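PDB 2RCC: ribonucleoside-diphosphate reductase subunit beta from Bacillus halodurans C-125, which probably serves as the iron-binding small subunit of a class I ribonucleotide reductase, which converts ribonucleoside diphosphates to the deoxyribonucleotides needed for DNA synthesis. Local coordinates for residues A[31-34]-A[40-43]; A[101-106]-A[110-115]. All coordinates share one frame; numbering follows the deposited sequence.

Interaction 1: residues A[31-34]-A[40-43]; sequences LNWD and WAYP
Tyr42 lays one face of its ring over CB of Trp33, and following it outward covers most of the contact, which joins the loop before helix 41-50 to that helix beside the subunit interface, away from the iron site. Its CG is anti to the backbone N (chi1 -161°), which carries the ring to Trp33 and brings its edge to Asp34. Tyr42 CB meets Trp33 CE3 at 3.8 Å. One step out, Tyr42 CD1 makes the closest side-chain approach to the indole, 3.5 Å from Trp33 CE3, while on the other branch Tyr42 CD2 lies 3.4 Å from the backbone O of Trp33. Farther along, CE1 faces Trp33 CB and CG, and Tyr42 CE2 has Asp34 OD1 at the ring edge, 3.5 Å away. Trp33 CB sits 3.6 Å from the centroid of the Tyr42 ring, almost on its normal, a clear CH-pi contact. The two aromatic systems are near parallel, 25° between planes, but slid apart so that they barely overlap. At the tip, Tyr42 OH and Asp34 OD2 share water 1, which donates to the carboxylate. Both polar ends also reach the second subunit, OH pairing with its Gln124 and OD2 with its Gln139. Trp33 CZ3 touches Ala41 O at 3.7 Å. Within the loop, Asn32 OD1 accepts from Asp34 N at 3.1 Å, an Asx turn, with the donor above the carbonyl plane. A leucine in place of Tyr42 would probably leave the water and Gln124 of the second subunit without their hydroxyl partner and Trp33 CB without an aromatic face. No direct hydrogen bond joins the two segments, so aromatic packing holds them together, the polar ends meeting through water 1 and being held also by the second subunit.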
ATOM      1  N   LEU A  31      -0.018 -11.894  -8.854  1.00 15.90           N
ATOM      2  CA  LEU A  31       1.365 -11.655  -8.505  1.00 14.56           C
ATOM      3  C   LEU A  31       2.052 -12.832  -7.790  1.00 15.53           C
ATOM      4  O   LEU A  31       1.754 -13.141  -6.653  1.00 16.68           O
ATOM      5  CB  LEU A  31       1.500 -10.400  -7.656  1.00 12.90           C
ATOM      6  CG  LEU A  31       2.862  -9.933  -7.097  1.00 13.89           C
ATOM      7  CD1 LEU A  31       4.018  -9.875  -8.102  1.00 11.77           C
ATOM      8  CD2 LEU A  31       2.642  -8.584  -6.400  1.00 13.13           C
ATOM      9  N   ASN A  32       2.926 -13.481  -8.547  1.00 14.26           N
ATOM     10  CA  ASN A  32       3.854 -14.500  -8.089  1.00 14.44           C
ATOM     11  C   ASN A  32       5.195 -13.769  -7.947  1.00 14.94           C
ATOM     12  O   ASN A  32       5.863 -13.485  -8.942  1.00 16.55           O
ATOM     13  CB  ASN A  32       3.976 -15.604  -9.137  1.00 15.79           C
ATOM     14  CG  ASN A  32       4.999 -16.667  -8.769  1.00 17.20           C
ATOM     15  OD1 ASN A  32       5.655 -16.597  -7.716  1.00 18.41           O
ATOM     16  ND2 ASN A  32       5.157 -17.669  -9.668  1.00 15.16           N
ATOM     17  N   TRP A  33       5.621 -13.509  -6.709  1.00 18.40           N
ATOM     18  CA  TRP A  33       6.861 -12.760  -6.478  1.00 18.75           C
ATOM     19  C   TRP A  33       8.136 -13.455  -7.018  1.00 17.53           C
ATOM     20  O   TRP A  33       9.135 -12.775  -7.237  1.00 15.70           O
ATOM     21  CB  TRP A  33       7.026 -12.349  -5.001  1.00 21.02           C
ATOM     22  CG  TRP A  33       6.284 -11.089  -4.658  1.00 17.29           C
ATOM     23  CD1 TRP A  33       5.078 -10.992  -4.019  1.00 17.79           C
ATOM     24  CD2 TRP A  33       6.695  -9.752  -4.938  1.00 17.62           C
ATOM     25  NE1 TRP A  33       4.729  -9.702  -3.894  1.00 16.63           N
ATOM     26  CE2 TRP A  33       5.696  -8.903  -4.431  1.00 22.01           C
ATOM     27  CE3 TRP A  33       7.819  -9.185  -5.581  1.00 24.08           C
ATOM     28  CZ2 TRP A  33       5.762  -7.508  -4.548  1.00 14.55           C
ATOM     29  CZ3 TRP A  33       7.894  -7.786  -5.697  1.00 19.45           C
ATOM     30  CH2 TRP A  33       6.884  -6.971  -5.174  1.00 20.62           C
ATOM     31  N   ASP A  34       8.075 -14.767  -7.234  1.00 17.80           N
ATOM     32  CA  ASP A  34       9.168 -15.514  -7.875  1.00 18.74           C
ATOM     33  C   ASP A  34       9.072 -15.552  -9.423  1.00 17.69           C
ATOM     34  O   ASP A  34       9.871 -16.225 -10.068  1.00 19.65           O
ATOM     35  CB  ASP A  34       9.295 -16.899  -7.228  1.00 18.46           C
ATOM     36  CG  ASP A  34       9.720 -16.800  -5.746  1.00 22.58           C
ATOM     37  OD1 ASP A  34      10.793 -16.201  -5.472  1.00 24.63           O
ATOM     38  OD2 ASP A  34       8.993 -17.287  -4.846  1.00 26.58           O
ATOM     39  N   TRP A  40      15.099  -6.791  -9.892  1.00 18.86           N
ATOM     40  CA  TRP A  40      15.267  -5.896  -8.753  1.00 17.80           C
ATOM     41  C   TRP A  40      13.990  -5.651  -7.932  1.00 18.40           C
ATOM     42  O   TRP A  40      14.095  -5.099  -6.829  1.00 17.28           O
ATOM     43  CB  TRP A  40      15.814  -4.522  -9.193  1.00 20.25           C
ATOM     44  CG  TRP A  40      15.122  -3.856 -10.306  1.00 15.16           C
ATOM     45  CD1 TRP A  40      15.507  -3.885 -11.577  1.00 18.87           C
ATOM     46  CD2 TRP A  40      13.937  -3.029 -10.262  1.00 20.25           C
ATOM     47  NE1 TRP A  40      14.665  -3.165 -12.354  1.00 20.48           N
ATOM     48  CE2 TRP A  40      13.692  -2.611 -11.577  1.00 17.54           C
ATOM     49  CE3 TRP A  40      13.052  -2.629  -9.252  1.00 21.35           C
ATOM     50  CZ2 TRP A  40      12.598  -1.811 -11.924  1.00 17.03           C
ATOM     51  CZ3 TRP A  40      11.971  -1.826  -9.587  1.00 18.91           C
ATOM     52  CH2 TRP A  40      11.742  -1.435 -10.914  1.00 20.45           C
ATOM     53  N   ALA A  41      12.815  -6.072  -8.425  1.00 15.76           N
ATOM     54  CA  ALA A  41      11.549  -5.769  -7.722  1.00 16.86           C
ATOM     55  C   ALA A  41      11.408  -6.524  -6.417  1.00 13.21           C
ATOM     56  O   ALA A  41      11.042  -5.913  -5.435  1.00 17.11           O
ATOM     57  CB  ALA A  41      10.300  -6.025  -8.616  1.00 15.61           C
ATOM     58  N   TYR A  42      11.730  -7.813  -6.378  1.00 17.51           N
ATOM     59  CA  TYR A  42      11.544  -8.614  -5.144  1.00 14.15           C
ATOM     60  C   TYR A  42      12.560  -8.230  -4.094  1.00 17.11           C
ATOM     61  O   TYR A  42      12.180  -8.100  -2.930  1.00 16.40           O
ATOM     62  CB  TYR A  42      11.510 -10.134  -5.404  1.00 17.37           C
ATOM     63  CG  TYR A  42      10.901 -11.056  -4.340  1.00 20.17           C
ATOM     64  CD1 TYR A  42      10.043 -10.596  -3.307  1.00 21.34           C
ATOM     65  CD2 TYR A  42      11.053 -12.429  -4.459  1.00 18.29           C
ATOM     66  CE1 TYR A  42       9.454 -11.506  -2.368  1.00 24.49           C
ATOM     67  CE2 TYR A  42      10.441 -13.330  -3.552  1.00 21.64           C
ATOM     68  CZ  TYR A  42       9.664 -12.878  -2.506  1.00 20.61           C
ATOM     69  OH  TYR A  42       9.072 -13.824  -1.654  1.00 24.34           O
ATOM     70  N   PRO A  43      13.848  -8.102  -4.477  1.00 18.82           N
ATOM     71  CA  PRO A  43      14.809  -7.547  -3.534  1.00 19.60           C
ATOM     72  C   PRO A  43      14.424  -6.176  -2.965  1.00 19.07           C
ATOM     73  O   PRO A  43      14.641  -5.934  -1.785  1.00 19.99           O
ATOM     74  CB  PRO A  43      16.080  -7.447  -4.362  1.00 19.99           C
ATOM     75  CG  PRO A  43      15.949  -8.443  -5.386  1.00 21.08           C
ATOM     76  CD  PRO A  43      14.535  -8.561  -5.705  1.00 20.15           C
TER
HETATM   77  O   HOH W   1       9.269 -16.279  -2.250  1.00 30.12           O

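Interaction 2: residues A[101-106]-A[110-115]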
ATOM      1  N   GLU A 101      -2.266   3.777 -11.402  1.00 14.31           N
ATOM      2  CA  GLU A 101      -3.312   2.935 -12.004  1.00 15.29           C
ATOM      3  C   GLU A 101      -3.015   2.478 -13.471  1.00 16.77           C
ATOM      4  O   GLU A 101      -3.648   1.571 -13.964  1.00 13.58           O
ATOM      5  CB  GLU A 101      -4.666   3.653 -11.917  1.00 14.90           C
ATOM      6  CG  GLU A 101      -5.840   2.719 -11.984  1.00 21.04           C
ATOM      7  CD  GLU A 101      -7.191   3.407 -11.707  1.00 21.17           C
ATOM      8  OE1 GLU A 101      -7.297   4.655 -11.754  1.00 26.35           O
ATOM      9  OE2 GLU A 101      -8.159   2.664 -11.466  1.00 23.03           O
ATOM     10  N   TYR A 102      -2.045   3.108 -14.126  1.00 14.36           N
ATOM     11  CA  TYR A 102      -1.616   2.808 -15.507  1.00 13.57           C
ATOM     12  C   TYR A 102      -0.414   1.885 -15.594  1.00 15.12           C
ATOM     13  O   TYR A 102      -0.022   1.479 -16.684  1.00 13.44           O
ATOM     14  CB  TYR A 102      -1.348   4.125 -16.255  1.00 15.30           C
ATOM     15  CG  TYR A 102      -2.601   4.919 -16.432  1.00 14.99           C
ATOM     16  CD1 TYR A 102      -3.396   4.763 -17.558  1.00 18.62           C
ATOM     17  CD2 TYR A 102      -3.021   5.812 -15.459  1.00 19.10           C
ATOM     18  CE1 TYR A 102      -4.576   5.476 -17.713  1.00 12.77           C
ATOM     19  CE2 TYR A 102      -4.196   6.519 -15.605  1.00 19.73           C
ATOM     20  CZ  TYR A 102      -4.967   6.346 -16.737  1.00 24.31           C
ATOM     21  OH  TYR A 102      -6.151   7.048 -16.879  1.00 24.26           O
ATOM     22  N   LEU A 103       0.165   1.515 -14.447  1.00 15.18           N
ATOM     23  CA  LEU A 103       1.261   0.567 -14.454  1.00 14.89           C
ATOM     24  C   LEU A 103       0.734  -0.826 -14.753  1.00 15.54           C
ATOM     25  O   LEU A 103      -0.035  -1.379 -13.964  1.00 16.12           O
ATOM     26  CB  LEU A 103       1.952   0.526 -13.122  1.00 12.59           C
ATOM     27  CG  LEU A 103       2.849   1.713 -12.786  1.00 16.59           C
ATOM     28  CD1 LEU A 103       3.142   1.741 -11.293  1.00 15.24           C
ATOM     29  CD2 LEU A 103       4.126   1.721 -13.613  1.00 17.20           C
ATOM     30  N   THR A 104       1.185  -1.427 -15.845  1.00 12.26           N
ATOM     31  CA  THR A 104       0.715  -2.771 -16.249  1.00 12.56           C
ATOM     32  C   THR A 104       1.719  -3.838 -15.833  1.00 14.87           C
ATOM     33  O   THR A 104       2.115  -4.696 -16.640  1.00 13.37           O
ATOM     34  CB  THR A 104       0.412  -2.792 -17.768  1.00 15.02           C
ATOM     35  OG1 THR A 104       1.531  -2.230 -18.426  1.00 10.35           O
ATOM     36  CG2 THR A 104      -0.803  -1.990 -18.094  1.00 15.53           C
ATOM     37  N   ASP A 105       2.156  -3.733 -14.572  1.00 14.81           N
ATOM     38  CA  ASP A 105       3.047  -4.703 -13.914  1.00 15.90           C
ATOM     39  C   ASP A 105       2.521  -4.802 -12.515  1.00 15.68           C
ATOM     40  O   ASP A 105       2.501  -3.777 -11.784  1.00 14.19           O
ATOM     41  CB  ASP A 105       4.511  -4.256 -13.934  1.00 14.29           C
ATOM     42  CG  ASP A 105       5.480  -5.261 -13.270  1.00 17.02           C
ATOM     43  OD1 ASP A 105       5.256  -5.656 -12.118  1.00 16.94           O
ATOM     44  OD2 ASP A 105       6.536  -5.564 -13.866  1.00 19.94           O
ATOM     45  N   SER A 106       2.130  -6.016 -12.122  1.00 15.99           N
ATOM     46  CA  SER A 106       1.528  -6.246 -10.813  1.00 14.03           C
ATOM     47  C   SER A 106       2.512  -6.046  -9.681  1.00 13.12           C
ATOM     48  O   SER A 106       2.094  -5.627  -8.582  1.00 12.63           O
ATOM     49  CB  SER A 106       0.889  -7.630 -10.715  1.00 12.56           C
ATOM     50  OG  SER A 106       1.818  -8.645 -10.991  1.00 14.16           O
ATOM     51  N   ALA A 110       2.082  -3.327  -6.744  1.00 12.61           N
ATOM     52  CA  ALA A 110       2.203  -3.690  -5.327  1.00  9.84           C
ATOM     53  C   ALA A 110       3.181  -2.762  -4.578  1.00 12.24           C
ATOM     54  O   ALA A 110       2.936  -2.328  -3.422  1.00 12.63           O
ATOM     55  CB  ALA A 110       2.643  -5.146  -5.189  1.00 10.04           C
ATOM     56  N   LEU A 111       4.297  -2.465  -5.210  1.00 10.19           N
ATOM     57  CA  LEU A 111       5.287  -1.574  -4.582  1.00 10.70           C
ATOM     58  C   LEU A 111       4.708  -0.165  -4.391  1.00 12.09           C
ATOM     59  O   LEU A 111       4.999   0.494  -3.412  1.00 13.69           O
ATOM     60  CB  LEU A 111       6.611  -1.602  -5.351  1.00 10.40           C
ATOM     61  CG  LEU A 111       7.471  -2.870  -5.320  1.00  9.81           C
ATOM     62  CD1 LEU A 111       8.551  -2.786  -6.432  1.00 15.79           C
ATOM     63  CD2 LEU A 111       8.044  -3.069  -3.894  1.00 11.92           C
HETATM   64  N   MSE A 112       3.852   0.270  -5.294  1.00 12.53           N
HETATM   65  CA  MSE A 112       3.163   1.570  -5.121  1.00 11.99           C
HETATM   66  C   MSE A 112       2.233   1.536  -3.912  1.00 14.51           C
HETATM   67  O   MSE A 112       2.131   2.524  -3.200  1.00 13.35           O
HETATM   68  CB  MSE A 112       2.434   2.002  -6.385  1.00 15.41           C
HETATM   69  CG  MSE A 112       3.306   2.336  -7.572  1.00 14.41           C
HETATM   70 SE   MSE A 112       4.672   3.664  -7.235  0.75 13.57          SE
HETATM   71  CE  MSE A 112       3.559   5.245  -6.865  1.00 22.98           C
ATOM     72  N   SER A 113       1.611   0.384  -3.642  1.00 15.46           N
ATOM     73  CA  SER A 113       0.807   0.208  -2.440  1.00 12.97           C
ATOM     74  C   SER A 113       1.681   0.344  -1.175  1.00 15.07           C
ATOM     75  O   SER A 113       1.299   1.029  -0.232  1.00 13.00           O
ATOM     76  CB  SER A 113       0.043  -1.129  -2.471  1.00 13.92           C
ATOM     77  OG  SER A 113      -0.607  -1.383  -1.260  1.00 17.51           O
ATOM     78  N   VAL A 114       2.840  -0.307  -1.168  1.00 12.34           N
ATOM     79  CA  VAL A 114       3.777  -0.220  -0.056  1.00 13.33           C
ATOM     80  C   VAL A 114       4.221   1.252   0.092  1.00 13.39           C
ATOM     81  O   VAL A 114       4.198   1.760   1.190  1.00 13.80           O
ATOM     82  CB  VAL A 114       5.011  -1.159  -0.235  1.00 16.40           C
ATOM     83  CG1 VAL A 114       6.026  -0.944   0.905  1.00 10.69           C
ATOM     84  CG2 VAL A 114       4.591  -2.622  -0.400  1.00  9.25           C
ATOM     85  N   LEU A 115       4.480   1.967  -1.003  1.00 13.15           N
ATOM     86  CA  LEU A 115       4.887   3.393  -0.929  1.00 13.34           C
ATOM     87  C   LEU A 115       3.810   4.266  -0.300  1.00 17.88           C
ATOM     88  O   LEU A 115       4.096   5.161   0.503  1.00 17.05           O
ATOM     89  CB  LEU A 115       5.224   4.041  -2.319  1.00 15.55           C
ATOM     90  CG  LEU A 115       6.683   4.063  -2.724  1.00 21.68           C
ATOM     91  CD1 LEU A 115       7.222   2.653  -2.869  1.00 29.46           C
ATOM     92  CD2 LEU A 115       6.965   4.872  -3.983  1.00 16.49           C
TER
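Ala110 and Ser106 are joined by the polar part of this contact, a backbone hydrogen bond from Ala110 N to Ser106 O of 2.9 Å with an N-H...O angle of 153°. It is an i to i+4 bond in the first turn of helix 106-133, and the same spacing continues from Val114 N to Ala110 O at 3.0 Å. The methyl of Ala110 lies beside the acceptor, its CB 3.5 Å from Ser106 O. Ahead of this bond Asp105 stands at the N-cap: its OD1 caps the backbone N of Leu108 and also bonds Ser107 OG.

The apolar part is one side-chain meeting. Leu103 CD1 touches CG of Met112, here selenomethionine, at 3.8 Å, the two side chains crossing at about a right angle. A chi1 of -67° sets this CG beside the backbone N of Met112, where the leucine meets it; bends at chi2 and chi3 then place the selenium and its methyl.

The leucine of the loop thus reaches the second turn of the helix it leads into. Met112 packs on Ser96, Met97 and Ala100 of helix 95-100 and on Phe227 of helix 207-237, while Leu111 turns to Tyr45 and Met48 of helix 41-50. Ala110 packs on Val120 of the second subunit, so this part of the helical bundle, of the ferritin-like type its family belongs to, faces the second subunit.

Overall arrangement
Interaction 1 and interaction 2 follow one another along the chain, with centres 12 Å apart, and they touch. Leu31 CD2 lies 3.6 Å from Ala110 CB, and Trp33 CZ2 is 4.0 Å from that same methyl, so the loop before helix 41-50 rests on the first turns of helix 106-133. Both contacts also reach the second subunit. They differ in their relation to the iron site: 31-34 with 40-43 lies away from it, whereas Met112 in 101-106 with 110-115 has its side chain about 7 Å from that of Glu186 and about 8 Å from that of His223, both probable iron ligands by analogy with relatives.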